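Long-range contact in sulfur carrier protein CysO (Mycobacterium tuberculosis, PDB 3DWG), which probably donates, in its thiocarboxylated form, the sulfur for CysM-dependent cysteine biosynthesis: residues C[55-67]-C[76-89]. Residues are numbered along the deposited sequence; the frame is centred on the assembly and turned at random.
Sequences LHRFVNIYVNDED and TAIADGDSVTILPA
N64 grips D82 and S83, at the entry to strand 83-88, with both ends of its amide. With CG beside the backbone N (chi1 -61°), N64 OD1 reaches back to accept the S83 N-H, N to O 3.0 Å, while N64 ND2 gives a nearly straight bond of 2.9 Å to D82 OD1. The amide and carboxylate planes stand 85° apart, and N64 ND2 meets D82 OD1 from above the carboxylate plane. The other oxygen, D82 OD2, accepts from A79 N at 2.7 Å, so one aspartate braces the type II turn 79-82, where G81 has a positive phi, and also receives N64. Asparagine suits its own place too, tolerating the left-handed conformation of the type I' turn 63-66.

From here the antiparallel strands pair through N60-L87 and Y62-T85, the hydrogen-bonded pairs, and single backbone bonds, N64 N to S83 O and A89 N to F58 O, extend the pairing at its ends. V59, I61 and V63 share the face of V84 and I86 that is covered by helices 28-38 and 42-46, where branched aliphatic residues fit. V63 turns CG1 anti to its N (chi1 170°), and both methyls rest against I78 CG1; I61 CG2 lies 3.8 Å from V84 CG1. On the opposite face the Y62 ring has T85 O at its edge, 3.6 Å from CD1; its hydroxyl bonds an acidic side chain of another protein's chain. N60 ND2 donates to a water.

This antiparallel pair, with 83-88 the middle strand of a mixed sheet, belongs to the beta-grasp fold of ThiS-type, ubiquitin-like sulfur carriers.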
loop_
_atom_site.group_PDB
_atom_site.type_symbol
_atom_site.label_atom_id
_atom_site.label_comp_id
_atom_site.label_asym_id
_atom_site.label_seq_id
_atom_site.Cartn_x
_atom_site.Cartn_y
_atom_site.Cartn_z
ATOM N N LEU C 55 22.529 6.409 29.115
ATOM C CA LEU C 55 22.113 5.073 28.621
ATOM C C LEU C 55 23.074 4.540 27.574
ATOM O O LEU C 55 23.690 5.294 26.855
ATOM C CB LEU C 55 20.714 5.171 27.979
ATOM C CG LEU C 55 19.589 5.430 28.973
ATOM C CD1 LEU C 55 18.272 5.633 28.162
ATOM C CD2 LEU C 55 19.432 4.309 29.988
ATOM N N HIS C 56 23.176 3.213 27.529
ATOM C CA HIS C 56 23.948 2.440 26.558
ATOM C C HIS C 56 23.381 2.805 25.200
ATOM O O HIS C 56 22.152 2.936 25.046
ATOM C CB HIS C 56 23.710 0.947 26.849
ATOM C CG HIS C 56 24.604 0.012 26.124
ATOM N ND1 HIS C 56 24.537 -0.201 24.760
ATOM C CD2 HIS C 56 25.516 -0.864 26.600
ATOM C CE1 HIS C 56 25.413 -1.127 24.422
ATOM N NE2 HIS C 56 26.019 -1.550 25.521
ATOM N N ARG C 57 24.272 2.989 24.224
ATOM C CA ARG C 57 23.909 3.331 22.854
ATOM C C ARG C 57 22.862 2.371 22.256
ATOM O O ARG C 57 22.081 2.730 21.359
ATOM C CB ARG C 57 25.196 3.266 21.966
ATOM N N PHE C 58 22.919 1.126 22.696
ATOM C CA PHE C 58 22.033 0.109 22.102
ATOM C C PHE C 58 20.873 -0.262 23.010
ATOM O O PHE C 58 20.248 -1.284 22.827
ATOM C CB PHE C 58 22.764 -1.192 21.710
ATOM C CG PHE C 58 23.740 -1.025 20.609
ATOM C CD1 PHE C 58 23.512 -0.093 19.588
ATOM C CD2 PHE C 58 24.906 -1.773 20.607
ATOM C CE1 PHE C 58 24.464 0.078 18.551
ATOM C CE2 PHE C 58 25.839 -1.601 19.573
ATOM C CZ PHE C 58 25.608 -0.688 18.571
ATOM N N VAL C 59 20.585 0.567 23.990
ATOM C CA VAL C 59 19.381 0.363 24.803
ATOM C C VAL C 59 18.434 1.497 24.523
ATOM O O VAL C 59 18.837 2.673 24.492
ATOM C CB VAL C 59 19.738 0.283 26.320
ATOM C CG1 VAL C 59 18.489 0.070 27.176
ATOM C CG2 VAL C 59 20.655 -0.896 26.594
ATOM N N ASN C 60 17.158 1.162 24.342
ATOM C CA ASN C 60 16.086 2.136 24.204
ATOM C C ASN C 60 15.114 1.968 25.332
ATOM O O ASN C 60 14.770 0.844 25.716
ATOM C CB ASN C 60 15.347 1.942 22.855
ATOM C CG ASN C 60 16.216 2.302 21.675
ATOM O OD1 ASN C 60 16.986 3.302 21.707
ATOM N ND2 ASN C 60 16.134 1.481 20.600
ATOM N N ILE C 61 14.718 3.086 25.925
ATOM C CA ILE C 61 13.708 3.048 26.974
ATOM C C ILE C 61 12.582 4.026 26.703
ATOM O O ILE C 61 12.796 5.168 26.280
ATOM C CB ILE C 61 14.340 3.325 28.382
ATOM C CG1 ILE C 61 15.524 2.364 28.563
ATOM C CG2 ILE C 61 13.267 3.146 29.469
ATOM C CD1 ILE C 61 16.231 2.364 29.992
ATOM N N TYR C 62 11.349 3.564 26.954
ATOM C CA TYR C 62 10.151 4.337 26.695
ATOM C C TYR C 62 9.269 4.399 27.956
ATOM O O TYR C 62 9.173 3.428 28.675
ATOM C CB TYR C 62 9.359 3.689 25.536
ATOM C CG TYR C 62 10.186 3.371 24.311
ATOM C CD1 TYR C 62 10.914 2.200 24.249
ATOM C CD2 TYR C 62 10.236 4.245 23.229
ATOM C CE1 TYR C 62 11.696 1.915 23.185
ATOM C CE2 TYR C 62 11.044 3.957 22.110
ATOM C CZ TYR C 62 11.724 2.774 22.107
ATOM O OH TYR C 62 12.549 2.371 21.067
ATOM N N VAL C 63 8.735 5.581 28.226
ATOM C CA VAL C 63 7.788 5.769 29.340
ATOM C C VAL C 63 6.474 6.071 28.639
ATOM O O VAL C 63 6.402 7.045 27.871
ATOM C CB VAL C 63 8.222 6.976 30.255
ATOM C CG1 VAL C 63 7.089 7.291 31.239
ATOM C CG2 VAL C 63 9.520 6.649 30.985
ATOM N N ASN C 64 5.442 5.262 28.917
ATOM C CA ASN C 64 4.138 5.355 28.194
ATOM C C ASN C 64 4.325 5.531 26.664
ATOM O O ASN C 64 3.741 6.413 26.020
ATOM C CB ASN C 64 3.250 6.446 28.725
ATOM C CG ASN C 64 2.901 6.226 30.165
ATOM O OD1 ASN C 64 2.769 5.087 30.615
ATOM N ND2 ASN C 64 2.799 7.321 30.911
ATOM N N ASP C 65 5.240 4.717 26.154
ATOM C CA ASP C 65 5.525 4.645 24.723
ATOM C C ASP C 65 6.373 5.770 24.147
ATOM O O ASP C 65 6.672 5.762 22.957
ATOM C CB ASP C 65 4.233 4.476 23.923
ATOM C CG ASP C 65 3.576 3.088 24.169
ATOM O OD1 ASP C 65 4.302 2.154 24.596
ATOM O OD2 ASP C 65 2.352 2.950 23.932
ATOM N N GLU C 66 6.851 6.695 24.994
ATOM C CA GLU C 66 7.651 7.799 24.527
ATOM C C GLU C 66 9.116 7.639 24.867
ATOM O O GLU C 66 9.455 7.437 26.020
ATOM C CB GLU C 66 7.114 9.141 25.079
ATOM C CG GLU C 66 5.590 9.318 24.801
ATOM C CD GLU C 66 5.044 10.710 25.081
ATOM O OE1 GLU C 66 3.807 10.772 25.315
ATOM O OE2 GLU C 66 5.859 11.701 25.087
ATOM N N ASP C 67 9.962 7.720 23.863
ATOM C CA ASP C 67 11.393 7.518 23.999
ATOM C C ASP C 67 11.982 8.568 24.941
ATOM O O ASP C 67 11.904 9.733 24.663
ATOM C CB ASP C 67 12.033 7.642 22.610
ATOM C CG ASP C 67 13.490 7.280 22.584
ATOM O OD1 ASP C 67 14.259 7.396 23.579
ATOM O OD2 ASP C 67 13.973 6.934 21.498
ATOM N N THR C 76 13.404 11.924 32.983
ATOM C CA THR C 76 12.053 11.871 32.544
ATOM C C THR C 76 11.098 11.544 33.677
ATOM O O THR C 76 11.309 10.539 34.391
ATOM C CB THR C 76 11.926 10.778 31.458
ATOM O OG1 THR C 76 12.742 11.092 30.331
ATOM C CG2 THR C 76 10.429 10.672 31.026
ATOM N N ALA C 77 10.045 12.356 33.852
ATOM C CA ALA C 77 9.095 12.145 34.950
ATOM C C ALA C 77 8.272 10.917 34.769
ATOM O O ALA C 77 7.855 10.588 33.629
ATOM C CB ALA C 77 8.180 13.351 35.133
ATOM N N ILE C 78 7.997 10.269 35.883
ATOM C CA ILE C 78 7.257 9.035 35.897
ATOM C C ILE C 78 6.153 9.177 36.933
ATOM O O ILE C 78 6.390 9.714 38.028
ATOM C CB ILE C 78 8.182 7.820 36.133
ATOM C CG1 ILE C 78 8.931 7.514 34.826
ATOM C CG2 ILE C 78 7.385 6.581 36.462
ATOM C CD1 ILE C 78 9.802 6.338 34.878
ATOM N N ALA C 79 4.948 8.726 36.586
ATOM C CA ALA C 79 3.815 8.849 37.519
ATOM C C ALA C 79 3.322 7.458 37.839
ATOM O O ALA C 79 3.572 6.505 37.079
ATOM C CB ALA C 79 2.718 9.683 36.898
ATOM N N ASP C 80 2.623 7.314 38.965
ATOM C CA ASP C 80 1.963 6.064 39.292
ATOM C C ASP C 80 1.105 5.524 38.127
ATOM O O ASP C 80 0.395 6.272 37.458
ATOM C CB ASP C 80 1.078 6.302 40.523
ATOM C CG ASP C 80 0.606 5.018 41.172
ATOM O OD1 ASP C 80 1.402 4.072 41.360
ATOM O OD2 ASP C 80 -0.597 4.975 41.526
ATOM N N GLY C 81 1.183 4.225 37.873
ATOM C CA GLY C 81 0.460 3.605 36.789
ATOM C C GLY C 81 1.155 3.628 35.425
ATOM O O GLY C 81 0.665 3.017 34.459
ATOM N N ASP C 82 2.290 4.324 35.338
ATOM C CA ASP C 82 2.996 4.388 34.040
ATOM C C ASP C 82 3.602 3.037 33.675
ATOM O O ASP C 82 3.818 2.183 34.542
ATOM C CB ASP C 82 4.119 5.427 34.041
ATOM C CG ASP C 82 3.638 6.845 33.990
ATOM O OD1 ASP C 82 2.444 7.147 33.802
ATOM O OD2 ASP C 82 4.529 7.709 34.074
ATOM N N SER C 83 3.837 2.836 32.370
ATOM C CA SER C 83 4.543 1.666 31.854
ATOM C C SER C 83 5.913 2.154 31.435
ATOM O O SER C 83 6.050 3.254 30.849
ATOM C CB SER C 83 3.885 1.161 30.562
ATOM O OG SER C 83 3.971 2.170 29.540
ATOM N N VAL C 84 6.886 1.325 31.722
ATOM C CA VAL C 84 8.234 1.550 31.247
ATOM C C VAL C 84 8.665 0.342 30.405
ATOM O O VAL C 84 8.517 -0.824 30.848
ATOM C CB VAL C 84 9.266 1.753 32.436
ATOM C CG1 VAL C 84 10.659 1.813 31.894
ATOM C CG2 VAL C 84 8.899 3.035 33.204
ATOM N N THR C 85 9.157 0.603 29.175
ATOM C CA THR C 85 9.536 -0.481 28.249
ATOM C C THR C 85 11.026 -0.393 27.929
ATOM O O THR C 85 11.489 0.661 27.502
ATOM C CB THR C 85 8.736 -0.311 26.938
ATOM O OG1 THR C 85 7.334 -0.231 27.243
ATOM C CG2 THR C 85 9.050 -1.481 25.953
ATOM N N ILE C 86 11.765 -1.468 28.117
ATOM C CA ILE C 86 13.174 -1.504 27.816
ATOM C C ILE C 86 13.408 -2.447 26.628
ATOM O O ILE C 86 12.966 -3.599 26.681
ATOM C CB ILE C 86 13.976 -2.051 29.082
ATOM C CG1 ILE C 86 13.669 -1.115 30.265
ATOM C CG2 ILE C 86 15.432 -2.162 28.794
ATOM C CD1 ILE C 86 14.330 -1.628 31.540
ATOM N N LEU C 87 14.109 -1.969 25.615
ATOM C CA LEU C 87 14.339 -2.837 24.415
ATOM C C LEU C 87 15.765 -2.598 23.899
ATOM O O LEU C 87 16.237 -1.447 23.899
ATOM C CB LEU C 87 13.375 -2.425 23.286
ATOM C CG LEU C 87 11.910 -2.712 23.519
ATOM C CD1 LEU C 87 11.032 -2.054 22.491
ATOM C CD2 LEU C 87 11.703 -4.262 23.529
ATOM N N PRO C 88 16.450 -3.649 23.450
ATOM C CA PRO C 88 17.719 -3.454 22.745
ATOM C C PRO C 88 17.438 -2.879 21.350
ATOM O O PRO C 88 16.317 -3.006 20.826
ATOM C CB PRO C 88 18.272 -4.897 22.534
ATOM C CG PRO C 88 17.123 -5.718 22.584
ATOM C CD PRO C 88 16.000 -5.063 23.403
ATOM N N ALA C 89 18.450 -2.225 20.817
ATOM C CA ALA C 89 18.325 -1.570 19.492
ATOM C C ALA C 89 18.294 -2.577 18.347
ATOM O O ALA C 89 19.271 -3.228 18.126
ATOM C CB ALA C 89 19.466 -0.653 19.280
HETATM O O HOH W 1 14.780 -0.992 19.859
HETATM O O HOH W 2 6.148 2.262 27.689
HETATM O O HOH W 3 3.729 1.055 27.167
#